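PDB 4ECF: ABC-type phosphate transport system, periplasmic component from Lactobacillus brevis, which probably binds phosphate as the extracellular solute-binding component of the PstSACB transporter and hands it over for import across the cytoplasmic membrane. Local coordinates for residues A[52-57]-A[218-223]; A[208-213]-A[222-227]; A[15-20]-A[76-81]. All coordinates share one frame; numbering follows the deposited sequence.

Interaction 1 of 3, residues A[52-57]-A[218-223]; sequences AVQIGN and GLTKAF
The ring of Phe223 presents its edge to the strand: Ile55 CD1 comes up to Phe223 CD2 at 4.0 Å, near the plane of the ring, with the two side chains crossing at about a right angle. The phenyl group is placed there because its CG stands anti to the backbone N (chi1 178°), which carries the ring away from the helix and onto the sheet side. One turn earlier in the helix, Thr220 meets the same isoleucine by its methyl branch. Ile55 CG1 lies 3.7 Å from Thr220 CG2, the two side chains lying alongside and pointing opposite ways. The extended CG1-CD1 arm of Ile55 (chi2 178°) thus touches both Thr220 and Phe223, and a buried isoleucine suits this place because that arm is apolar and long enough to reach both.

The hydroxyl branch of Thr220 is turned to Gln54, where OG1 sits 3.5 Å from CB of Gln54 in a plain van der Waals contact. In this threonine CG2 supplies the apolar contact to the isoleucine, while OG1 merely packs against the stem of the partly exposed Gln54. The amide of Gln54 leads away from the helix, the chain bending at chi2 (68°), and its OE1 accepts a hydrogen bond from Thr7 N.

The contact packs the first turns of helix 218-228 against the start of strand 55-58 within the periplasmic-binding-protein fold. Strand 4-10 flanks strand 55-58 as a parallel neighbour and strand 205-213 as an antiparallel one, while helix 15-28 brings Ala21 against Phe223.

Interaction 2 of 3, residues A[208-213]-A[222-227]; sequences EHLYTK and AFITYV
Ile224 holds CG1 anti to its carbonyl carbon (chi1 -66°) and is extended beyond it, a conformation that stretches the CG1-CD1 arm from the helix toward the strand. There CD1 meets CG2 of Thr212 end to end at 3.5 Å. The methyl of Thr212 is available because chi1 of 64° sets OG1 between the backbone N and the carbonyl carbon, leaving CG2 to face the helix; the hydroxyl is engaged with Gly214 O. Threonine thus serves two purposes, an apolar surface for the isoleucine and a polar bond at the strand's end.

Leu210, two residues earlier on the same side of the strand, overlaps Ile224 flank to flank, its CD1 lying 4.1 Å from Ile224 CG1. These pairs belong to a helix laid against a sheet in the alpha/beta fold of the periplasmic binding proteins: strand 205-213 leads through a short connection into helix 218-228, which runs back nearly antiparallel to it, at 162° with the segment axes 10.6 Å apart.

One turn further along the helix, Val227 CG1 approaches the same Leu210 CD1 more loosely, at 4.4 Å. The other methyl of this valine, CG2, stands 3.7 Å above one face of the Phe223 ring, offset toward its rim. Branched aliphatic residues suit these buried positions, and Leu210 also packs on Ile55 and Asn57 of the adjoining strand and on Val18 of helix 15-28.

Interaction 3 of 3, residues A[15-20]-A[76-81]; sequences QPLVEA and HRVAVV. With EDO (1,2-ethanediol), chain I.
Glu19 OE1 accepts a hydrogen bond of 2.7 Å from O2 of a 1,2-ethanediol molecule, probably left from the crystallisation liquor, which rests on the outer side of the helix over Pro16 and Gln15. The other carboxylate oxygen, OE2, takes a bond of 3.0 Å from Gln15 NE2, one turn earlier. That donor approaches from above the carboxylate plane, 55° out of it, while the acceptor lies close to the plane of the Gln15 amide. An alanine at Gln15 would remove this donor and the stem beside the diol, and would probably leave the Glu19 carboxylate freer to turn.

Inward, Leu17 bridges to the sheet. Here helix 15-28 packs on strand 73-87 within the alpha/beta periplasmic-binding-protein fold. The CG of Leu17 is anti to the backbone N (chi1 175°), sending the branched end to the strand, where CD2 comes 4.1 Å from Ala79 CB and 4.5 Å from Val78 CG2. The single methyl of Ala79 gives the leucine room to approach, and Val78 widens the apolar surface beside it, packing in turn on Val227 of helix 218-228.

How the interactions relate
Interactions 1 and 2 are close neighbours, their centres about 6 Å apart, and both rest on helix 218-228, sharing Ala222 and Phe223. Interaction 3 is centred about 9 Å from interaction 2 and 13 Å from interaction 1, and uses helix 15-28. All three reach one mixed sheet, in which strand 205-213 lies between strands 55-58 and 73-87 and pairs antiparallel with both. Along the chain, both segments of interaction 3 precede those of interaction 2, whereas the segments of interactions 1 and 3 alternate. Interactions 1 and 3 join parts 161 and 56 residues apart, while interaction 2 is local; together they build one helix-on-sheet layer of this probable phosphate-binding protein.

Interaction 1 of 3, residues A[52-57]-A[218-223]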
# COMPACT_ATOMS: atom_id res chain seq x y z
N ALA A 52 9.71 3.11 -19.79
CA ALA A 52 8.49 2.87 -20.54
C ALA A 52 7.30 3.74 -20.10
O ALA A 52 6.27 3.80 -20.79
CB ALA A 52 8.12 1.39 -20.47
N VAL A 53 7.49 4.45 -18.96
CA VAL A 53 6.49 5.36 -18.39
C VAL A 53 7.24 6.56 -17.83
O VAL A 53 8.46 6.55 -17.76
CB VAL A 53 5.72 4.69 -17.22
CG1 VAL A 53 4.88 3.46 -17.67
CG2 VAL A 53 6.65 4.27 -16.08
N GLN A 54 6.50 7.58 -17.41
CA GLN A 54 7.13 8.77 -16.84
C GLN A 54 7.35 8.64 -15.32
O GLN A 54 8.23 9.26 -14.76
CB GLN A 54 6.31 10.00 -17.16
CG GLN A 54 6.47 10.48 -18.61
CD GLN A 54 5.87 9.49 -19.60
OE1 GLN A 54 4.71 9.13 -19.50
NE2 GLN A 54 6.70 9.00 -20.54
N ILE A 55 6.41 7.99 -14.63
CA ILE A 55 6.42 7.81 -13.15
C ILE A 55 6.12 6.36 -12.82
O ILE A 55 5.17 5.80 -13.32
CB ILE A 55 5.38 8.72 -12.46
CG1 ILE A 55 5.70 10.17 -12.73
CG2 ILE A 55 5.35 8.42 -10.95
CD1 ILE A 55 4.72 11.17 -12.14
N GLY A 56 6.96 5.78 -11.95
CA GLY A 56 6.72 4.47 -11.36
C GLY A 56 6.22 4.66 -9.95
O GLY A 56 6.89 5.26 -9.09
N ASN A 57 5.00 4.23 -9.70
CA ASN A 57 4.36 4.35 -8.39
C ASN A 57 4.74 3.14 -7.56
O ASN A 57 4.47 2.00 -7.98
CB ASN A 57 2.84 4.37 -8.59
CG ASN A 57 2.32 5.58 -9.38
OD1 ASN A 57 3.01 6.61 -9.55
ND2 ASN A 57 1.10 5.45 -9.86
N GLY A 218 9.33 19.07 -17.27
CA GLY A 218 8.03 19.29 -17.83
C GLY A 218 6.91 18.89 -16.86
O GLY A 218 6.98 19.11 -15.66
N LEU A 219 5.91 18.26 -17.43
CA LEU A 219 4.70 17.94 -16.66
C LEU A 219 4.97 16.93 -15.57
O LEU A 219 4.38 17.03 -14.47
CB LEU A 219 3.58 17.44 -17.59
CG LEU A 219 2.25 17.01 -16.97
CD1 LEU A 219 1.72 18.11 -16.07
CD2 LEU A 219 1.25 16.59 -18.08
N THR A 220 5.86 15.96 -15.81
CA THR A 220 6.25 15.03 -14.77
C THR A 220 6.75 15.75 -13.54
O THR A 220 6.30 15.47 -12.41
CB THR A 220 7.32 14.02 -15.27
OG1 THR A 220 6.83 13.35 -16.44
CG2 THR A 220 7.68 13.02 -14.14
N LYS A 221 7.67 16.69 -13.74
CA LYS A 221 8.24 17.46 -12.64
C LYS A 221 7.16 18.30 -11.95
O LYS A 221 7.07 18.30 -10.70
CB LYS A 221 9.37 18.36 -13.16
CG LYS A 221 9.95 19.31 -12.12
CD LYS A 221 11.04 20.15 -12.77
CE LYS A 221 11.69 21.17 -11.86
NZ LYS A 221 12.51 20.54 -10.77
N ALA A 222 6.35 18.99 -12.75
CA ALA A 222 5.31 19.84 -12.21
C ALA A 222 4.30 19.08 -11.38
O ALA A 222 3.90 19.53 -10.31
CB ALA A 222 4.62 20.63 -13.32
N PHE A 223 3.88 17.91 -11.86
CA PHE A 223 2.91 17.13 -11.12
C PHE A 223 3.48 16.63 -9.79
O PHE A 223 2.80 16.66 -8.76
CB PHE A 223 2.45 15.96 -11.97
CG PHE A 223 1.48 15.04 -11.30
CD1 PHE A 223 0.30 15.51 -10.78
CD2 PHE A 223 1.73 13.68 -11.25
CE1 PHE A 223 -0.61 14.66 -10.19
CE2 PHE A 223 0.82 12.82 -10.68
CZ PHE A 223 -0.35 13.31 -10.14

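Interaction 2 of 3, residues A[208-213]-A[222-227]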
# COMPACT_ATOMS: atom_id res chain seq x y z
N GLU A 208 5.22 5.98 0.43
CA GLU A 208 4.74 6.00 -0.97
C GLU A 208 5.67 6.83 -1.82
O GLU A 208 6.01 7.98 -1.46
CB GLU A 208 3.34 6.59 -1.05
CG GLU A 208 2.28 5.78 -0.31
CD GLU A 208 1.92 4.48 -0.99
OE1 GLU A 208 2.84 3.66 -1.27
OE2 GLU A 208 0.71 4.30 -1.22
N HIS A 209 6.07 6.26 -2.97
CA HIS A 209 7.12 6.82 -3.83
C HIS A 209 6.63 7.07 -5.24
O HIS A 209 5.92 6.20 -5.81
CB HIS A 209 8.27 5.85 -3.95
CG HIS A 209 8.88 5.41 -2.66
ND1 HIS A 209 10.10 5.83 -2.25
CD2 HIS A 209 8.47 4.45 -1.77
CE1 HIS A 209 10.44 5.17 -1.09
NE2 HIS A 209 9.41 4.34 -0.79
N LEU A 210 7.01 8.21 -5.81
CA LEU A 210 6.80 8.49 -7.25
C LEU A 210 8.20 8.52 -7.88
O LEU A 210 8.89 9.51 -7.76
CB LEU A 210 6.08 9.81 -7.48
CG LEU A 210 4.67 9.94 -6.86
CD1 LEU A 210 4.05 11.28 -7.21
CD2 LEU A 210 3.76 8.81 -7.32
N TYR A 211 8.68 7.40 -8.36
CA TYR A 211 9.98 7.32 -8.99
C TYR A 211 9.97 7.83 -10.41
O TYR A 211 9.04 7.52 -11.19
CB TYR A 211 10.45 5.85 -9.00
CG TYR A 211 11.15 5.44 -7.71
CD1 TYR A 211 12.48 5.82 -7.46
CD2 TYR A 211 10.48 4.73 -6.72
CE1 TYR A 211 13.12 5.44 -6.29
CE2 TYR A 211 11.12 4.34 -5.53
CZ TYR A 211 12.42 4.71 -5.30
OH TYR A 211 13.06 4.33 -4.12
N THR A 212 11.08 8.50 -10.76
CA THR A 212 11.38 8.90 -12.15
C THR A 212 12.73 8.35 -12.61
O THR A 212 13.56 7.94 -11.80
CB THR A 212 11.32 10.43 -12.30
OG1 THR A 212 12.34 11.03 -11.50
CG2 THR A 212 9.88 10.98 -11.93
N LYS A 213 12.88 8.25 -13.93
CA LYS A 213 14.16 7.87 -14.55
C LYS A 213 14.91 9.13 -14.86
O LYS A 213 14.55 9.87 -15.79
CB LYS A 213 13.94 7.04 -15.81
CG LYS A 213 15.24 6.36 -16.31
CD LYS A 213 14.95 5.32 -17.38
CE LYS A 213 16.27 4.79 -17.93
NZ LYS A 213 16.15 3.44 -18.51
N ALA A 222 6.35 18.99 -12.75
CA ALA A 222 5.31 19.84 -12.21
C ALA A 222 4.30 19.08 -11.38
O ALA A 222 3.90 19.53 -10.31
CB ALA A 222 4.62 20.63 -13.32
N PHE A 223 3.88 17.91 -11.86
CA PHE A 223 2.91 17.13 -11.12
C PHE A 223 3.48 16.63 -9.79
O PHE A 223 2.80 16.66 -8.76
CB PHE A 223 2.45 15.96 -11.97
CG PHE A 223 1.48 15.04 -11.30
CD1 PHE A 223 0.30 15.51 -10.78
CD2 PHE A 223 1.73 13.68 -11.25
CE1 PHE A 223 -0.61 14.66 -10.19
CE2 PHE A 223 0.82 12.82 -10.68
CZ PHE A 223 -0.35 13.31 -10.14
N ILE A 224 4.70 16.09 -9.82
CA ILE A 224 5.31 15.65 -8.56
C ILE A 224 5.42 16.81 -7.55
O ILE A 224 5.03 16.65 -6.35
CB ILE A 224 6.65 14.92 -8.81
CG1 ILE A 224 6.42 13.61 -9.57
CG2 ILE A 224 7.35 14.62 -7.48
CD1 ILE A 224 7.72 13.03 -10.06
N THR A 225 5.89 17.96 -8.01
CA THR A 225 5.94 19.16 -7.17
C THR A 225 4.54 19.46 -6.55
O THR A 225 4.41 19.70 -5.35
CB THR A 225 6.44 20.32 -7.97
OG1 THR A 225 7.79 20.04 -8.37
CG2 THR A 225 6.37 21.63 -7.17
N TYR A 226 3.50 19.36 -7.38
CA TYR A 226 2.13 19.58 -6.93
C TYR A 226 1.69 18.59 -5.86
O TYR A 226 1.19 19.00 -4.81
CB TYR A 226 1.19 19.54 -8.15
CG TYR A 226 -0.26 19.79 -7.88
CD1 TYR A 226 -0.78 21.08 -7.89
CD2 TYR A 226 -1.14 18.74 -7.75
CE1 TYR A 226 -2.13 21.30 -7.70
CE2 TYR A 226 -2.50 18.98 -7.58
CZ TYR A 226 -2.98 20.23 -7.56
OH TYR A 226 -4.33 20.47 -7.38
N VAL A 227 1.95 17.29 -6.06
CA VAL A 227 1.59 16.28 -5.10
C VAL A 227 2.33 16.50 -3.76
O VAL A 227 1.75 16.34 -2.72
CB VAL A 227 1.88 14.85 -5.63
CG1 VAL A 227 1.65 13.82 -4.55
CG2 VAL A 227 1.05 14.55 -6.87

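Interaction 3 of 3, residues A[15-20]-A[76-81]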
# COMPACT_ATOMS: atom_id res chain seq x y z
N GLN A 15 -2.42 4.16 -6.07
CA GLN A 15 -3.20 4.50 -7.23
C GLN A 15 -4.31 5.52 -6.90
O GLN A 15 -4.53 6.48 -7.66
CB GLN A 15 -3.77 3.25 -7.86
CG GLN A 15 -4.42 3.50 -9.22
CD GLN A 15 -4.86 2.22 -9.90
OE1 GLN A 15 -4.49 1.12 -9.50
NE2 GLN A 15 -5.64 2.38 -10.98
N PRO A 16 -5.05 5.33 -5.80
CA PRO A 16 -6.15 6.29 -5.56
C PRO A 16 -5.66 7.72 -5.37
O PRO A 16 -6.32 8.67 -5.83
CB PRO A 16 -6.81 5.75 -4.27
CG PRO A 16 -6.43 4.29 -4.22
CD PRO A 16 -5.06 4.21 -4.82
N LEU A 17 -4.55 7.89 -4.68
CA LEU A 17 -4.00 9.24 -4.49
C LEU A 17 -3.49 9.85 -5.83
O LEU A 17 -3.72 11.05 -6.14
CB LEU A 17 -2.86 9.24 -3.47
CG LEU A 17 -2.11 10.55 -3.26
CD1 LEU A 17 -3.09 11.67 -2.86
CD2 LEU A 17 -1.00 10.36 -2.20
N VAL A 18 -2.81 9.04 -6.63
CA VAL A 18 -2.29 9.50 -7.93
C VAL A 18 -3.44 9.86 -8.88
O VAL A 18 -3.42 10.87 -9.56
CB VAL A 18 -1.23 8.55 -8.53
CG1 VAL A 18 -0.74 9.13 -9.84
CG2 VAL A 18 -0.08 8.34 -7.54
N GLU A 19 -4.49 9.06 -8.88
CA GLU A 19 -5.65 9.35 -9.70
C GLU A 19 -6.35 10.64 -9.24
O GLU A 19 -6.77 11.47 -10.05
CB GLU A 19 -6.65 8.19 -9.66
CG GLU A 19 -6.15 7.00 -10.43
CD GLU A 19 -7.10 5.83 -10.42
OE1 GLU A 19 -7.93 5.76 -9.49
OE2 GLU A 19 -6.99 4.99 -11.34
N ALA A 20 -6.55 10.78 -7.93
CA ALA A 20 -7.24 11.98 -7.42
C ALA A 20 -6.43 13.25 -7.65
O ALA A 20 -6.97 14.28 -8.10
CB ALA A 20 -7.63 11.83 -5.95
N HIS A 76 10.96 10.16 -5.01
CA HIS A 76 10.16 11.29 -4.50
C HIS A 76 9.13 10.71 -3.59
O HIS A 76 8.26 9.97 -4.03
CB HIS A 76 9.46 12.07 -5.60
CG HIS A 76 10.36 12.50 -6.75
ND1 HIS A 76 10.68 11.68 -7.78
CD2 HIS A 76 11.01 13.70 -6.96
CE1 HIS A 76 11.49 12.34 -8.64
NE2 HIS A 76 11.70 13.58 -8.14
N ARG A 77 9.29 10.91 -2.30
CA ARG A 77 8.30 10.40 -1.34
C ARG A 77 7.17 11.39 -1.17
O ARG A 77 7.42 12.61 -1.10
CB ARG A 77 8.95 10.01 -0.02
CG ARG A 77 9.61 8.65 -0.06
CD ARG A 77 10.19 8.24 1.28
NE ARG A 77 11.48 8.89 1.55
CZ ARG A 77 12.15 8.70 2.68
NH1 ARG A 77 11.62 7.95 3.64
NH2 ARG A 77 13.32 9.27 2.85
N VAL A 78 5.92 10.90 -1.11
CA VAL A 78 4.74 11.76 -1.16
C VAL A 78 3.74 11.50 -0.05
O VAL A 78 2.84 12.29 0.17
CB VAL A 78 4.07 11.65 -2.54
CG1 VAL A 78 5.04 12.03 -3.66
CG2 VAL A 78 3.44 10.28 -2.81
N ALA A 79 3.90 10.39 0.67
CA ALA A 79 2.88 9.98 1.63
C ALA A 79 3.40 8.76 2.38
O ALA A 79 4.41 8.16 1.98
CB ALA A 79 1.58 9.63 0.91
N VAL A 80 2.72 8.45 3.48
CA VAL A 80 2.83 7.14 4.15
C VAL A 80 1.45 6.49 4.00
O VAL A 80 0.40 7.16 4.09
CB VAL A 80 3.24 7.29 5.63
CG1 VAL A 80 2.95 5.99 6.41
CG2 VAL A 80 4.70 7.76 5.70
N VAL A 81 1.43 5.20 3.74
CA VAL A 81 0.19 4.39 3.68
C VAL A 81 0.23 3.30 4.75
O VAL A 81 1.24 2.59 4.89
CB VAL A 81 -0.02 3.81 2.26
CG1 VAL A 81 1.04 2.74 1.94
CG2 VAL A 81 -1.45 3.34 2.07
C1 EDO I . -8.50 1.94 -8.51
O1 EDO I . -9.27 0.98 -7.78
C2 EDO I . -7.82 2.88 -7.53
O2 EDO I . -8.53 4.12 -7.41